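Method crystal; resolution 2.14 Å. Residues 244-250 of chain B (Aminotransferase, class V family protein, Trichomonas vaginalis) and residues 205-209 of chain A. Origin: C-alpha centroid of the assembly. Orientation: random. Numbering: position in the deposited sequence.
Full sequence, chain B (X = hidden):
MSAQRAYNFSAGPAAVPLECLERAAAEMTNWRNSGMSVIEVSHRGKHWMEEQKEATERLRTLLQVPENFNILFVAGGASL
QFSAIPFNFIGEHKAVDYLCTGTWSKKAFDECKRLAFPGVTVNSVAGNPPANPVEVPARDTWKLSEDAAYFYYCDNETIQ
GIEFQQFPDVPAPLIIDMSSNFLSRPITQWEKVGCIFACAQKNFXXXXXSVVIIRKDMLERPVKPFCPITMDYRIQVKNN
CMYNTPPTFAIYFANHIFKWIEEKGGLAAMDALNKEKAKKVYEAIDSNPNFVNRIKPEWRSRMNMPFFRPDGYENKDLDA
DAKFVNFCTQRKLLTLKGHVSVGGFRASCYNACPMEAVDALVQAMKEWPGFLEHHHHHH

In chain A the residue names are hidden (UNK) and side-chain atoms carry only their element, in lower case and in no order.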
# COMPACT_ATOMS: atom_id res chain seq x y z
N ASN B 244 3.28 7.13 9.35
CA ASN B 244 3.93 5.81 9.40
C ASN B 244 4.76 5.65 8.12
O ASN B 244 4.93 6.61 7.37
CB ASN B 244 2.88 4.70 9.58
CG ASN B 244 1.94 4.57 8.39
OD1 ASN B 244 1.72 5.51 7.65
ND2 ASN B 244 1.35 3.39 8.23
N THR B 245 5.28 4.45 7.87
CA THR B 245 6.10 4.21 6.70
C THR B 245 5.26 4.29 5.42
O THR B 245 4.30 3.53 5.28
CB THR B 245 6.78 2.82 6.78
OG1 THR B 245 7.34 2.65 8.08
CG2 THR B 245 7.88 2.69 5.74
N PRO B 246 5.61 5.22 4.49
CA PRO B 246 4.90 5.34 3.22
C PRO B 246 5.34 4.26 2.22
O PRO B 246 6.38 3.63 2.44
CB PRO B 246 5.33 6.72 2.74
CG PRO B 246 6.73 6.84 3.22
CD PRO B 246 6.76 6.14 4.55
N PRO B 247 4.57 4.05 1.13
CA PRO B 247 4.92 3.07 0.09
C PRO B 247 6.09 3.56 -0.79
O PRO B 247 5.89 3.99 -1.93
CB PRO B 247 3.62 2.93 -0.71
CG PRO B 247 2.97 4.27 -0.57
CD PRO B 247 3.29 4.72 0.83
N THR B 248 7.30 3.43 -0.25
CA THR B 248 8.49 4.08 -0.80
C THR B 248 8.83 3.70 -2.24
O THR B 248 9.17 4.58 -3.04
CB THR B 248 9.74 3.88 0.07
OG1 THR B 248 9.94 2.48 0.32
CG2 THR B 248 9.60 4.62 1.39
N PHE B 249 8.73 2.42 -2.59
CA PHE B 249 9.03 2.02 -3.98
C PHE B 249 8.07 2.67 -4.97
O PHE B 249 8.50 3.19 -6.01
CB PHE B 249 9.05 0.50 -4.18
CG PHE B 249 9.76 0.07 -5.44
CD1 PHE B 249 11.14 -0.05 -5.47
CD2 PHE B 249 9.06 -0.18 -6.61
CE1 PHE B 249 11.81 -0.43 -6.62
CE2 PHE B 249 9.72 -0.56 -7.78
CZ PHE B 249 11.10 -0.69 -7.78
N ALA B 250 6.78 2.66 -4.63
CA ALA B 250 5.75 3.26 -5.48
C ALA B 250 5.97 4.75 -5.74
O ALA B 250 5.77 5.20 -6.86
CB ALA B 250 4.37 3.02 -4.88
N UNK A 205 10.15 -7.32 2.70
CA UNK A 205 10.35 -6.50 1.51
C UNK A 205 9.81 -5.09 1.51
O UNK A 205 10.30 -4.23 2.23
N UNK A 206 8.80 -4.84 0.67
CA UNK A 206 8.38 -3.47 0.36
C UNK A 206 7.45 -2.91 1.40
O UNK A 206 6.52 -3.59 1.82
c UNK A 206 7.66 -3.39 -0.99
c UNK A 206 8.55 -3.12 -2.19
c UNK A 206 7.69 -2.53 -3.30
c UNK A 206 9.27 -4.38 -2.66
N UNK A 207 7.68 -1.65 1.77
CA UNK A 207 6.71 -0.90 2.54
C UNK A 207 5.47 -0.64 1.70
O UNK A 207 5.56 -0.55 0.47
c UNK A 207 7.31 0.42 3.01
N UNK A 208 4.33 -0.52 2.36
CA UNK A 208 3.04 -0.32 1.72
C UNK A 208 2.13 -1.54 1.76
O UNK A 208 0.97 -1.44 1.36
N UNK A 209 2.64 -2.67 2.26
CA UNK A 209 1.92 -3.95 2.27
C UNK A 209 2.08 -4.67 3.60
O UNK A 209 3.15 -4.63 4.22
c UNK A 209 3.79 -7.96 0.86
c UNK A 209 2.43 -4.85 1.13
c UNK A 209 1.70 -6.18 0.97
s UNK A 209 2.40 -7.56 1.91

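Position 205 of chain A carries no side-chain atoms beyond CA, and nothing on the chain B stretch lies within contact range of it. Its backbone angles, phi 117° and psi -113°, would jam a CB against the carbonyl oxygen of the preceding residue. The backbone alone therefore calls for glycine, and the residue is Gly205(A).

Position 206 has four side-chain carbons, forked at the second, with no heteroatom and no ring. One carbon of the fork comes within 3.4 Å of Phe249(B) CB, an apolar contact at close range. A chain of CB, a branch point and two terminal methyls is leucine: Leu206(A). Its CA-to-CB bond points sideways, but with chi1 at -90° and chi2 at 79° the end of the side chain comes nearer to chain B. CD2 is the atom that meets Phe249(B) CB, and it approaches the phenylalanine ring obliquely.

Position 207 has a single side-chain carbon, directed toward chain B. It sits 3.4 Å from Pro246(B) O and 3.6 Å from Thr245(B) CG2, with Thr248(B) OG1 farther off, 4.3 Å from this CB. One carbon means alanine, Ala207(A). This small residue has 67 Å² covered by the other stretch, more than any other residue here; its methyl touches both a backbone oxygen and side-chain atoms.

Position 208 again lacks side-chain atoms. Its CA lies 4.1 Å from Pro247(B) CB, and an ideal CB would point toward chain B and come to a tight 3.0 Å from that same Pro247(B) CB. Phi 108° and psi -6° would also press it against the carbonyl oxygen of the residue before. Neighbor and backbone thus agree on glycine, Gly208(A).

Position 209 has three carbons and one sulfur in an unbranched chain, the sulfur lying between the second carbon and the terminal one. That is methionine, Met209(A); its side chain stays 8.1 Å or more from the chain B stretch and takes no part in this contact.

The rule here is close packing without hydrogen bonds across the two stretches. Pro247(B) sits at the N-cap position, right before a helix, and just ahead of it the Pro246(B) carbonyl accepts a weak bond from Thr248(B) N, 2.8 Å from N to O, while also touching the alanine methyl. Backbone joins the packing from the other chain too, with Ala207(A) O 3.7 Å from Pro247(B) CA. Leucine meets the first helical turn, the alanine methyl packs against Pro246(B) O and Thr245(B) CG2, and Gly208(A) lets the backbone come close to Pro247(B).

Chain A, residues 205-209: GLAGM
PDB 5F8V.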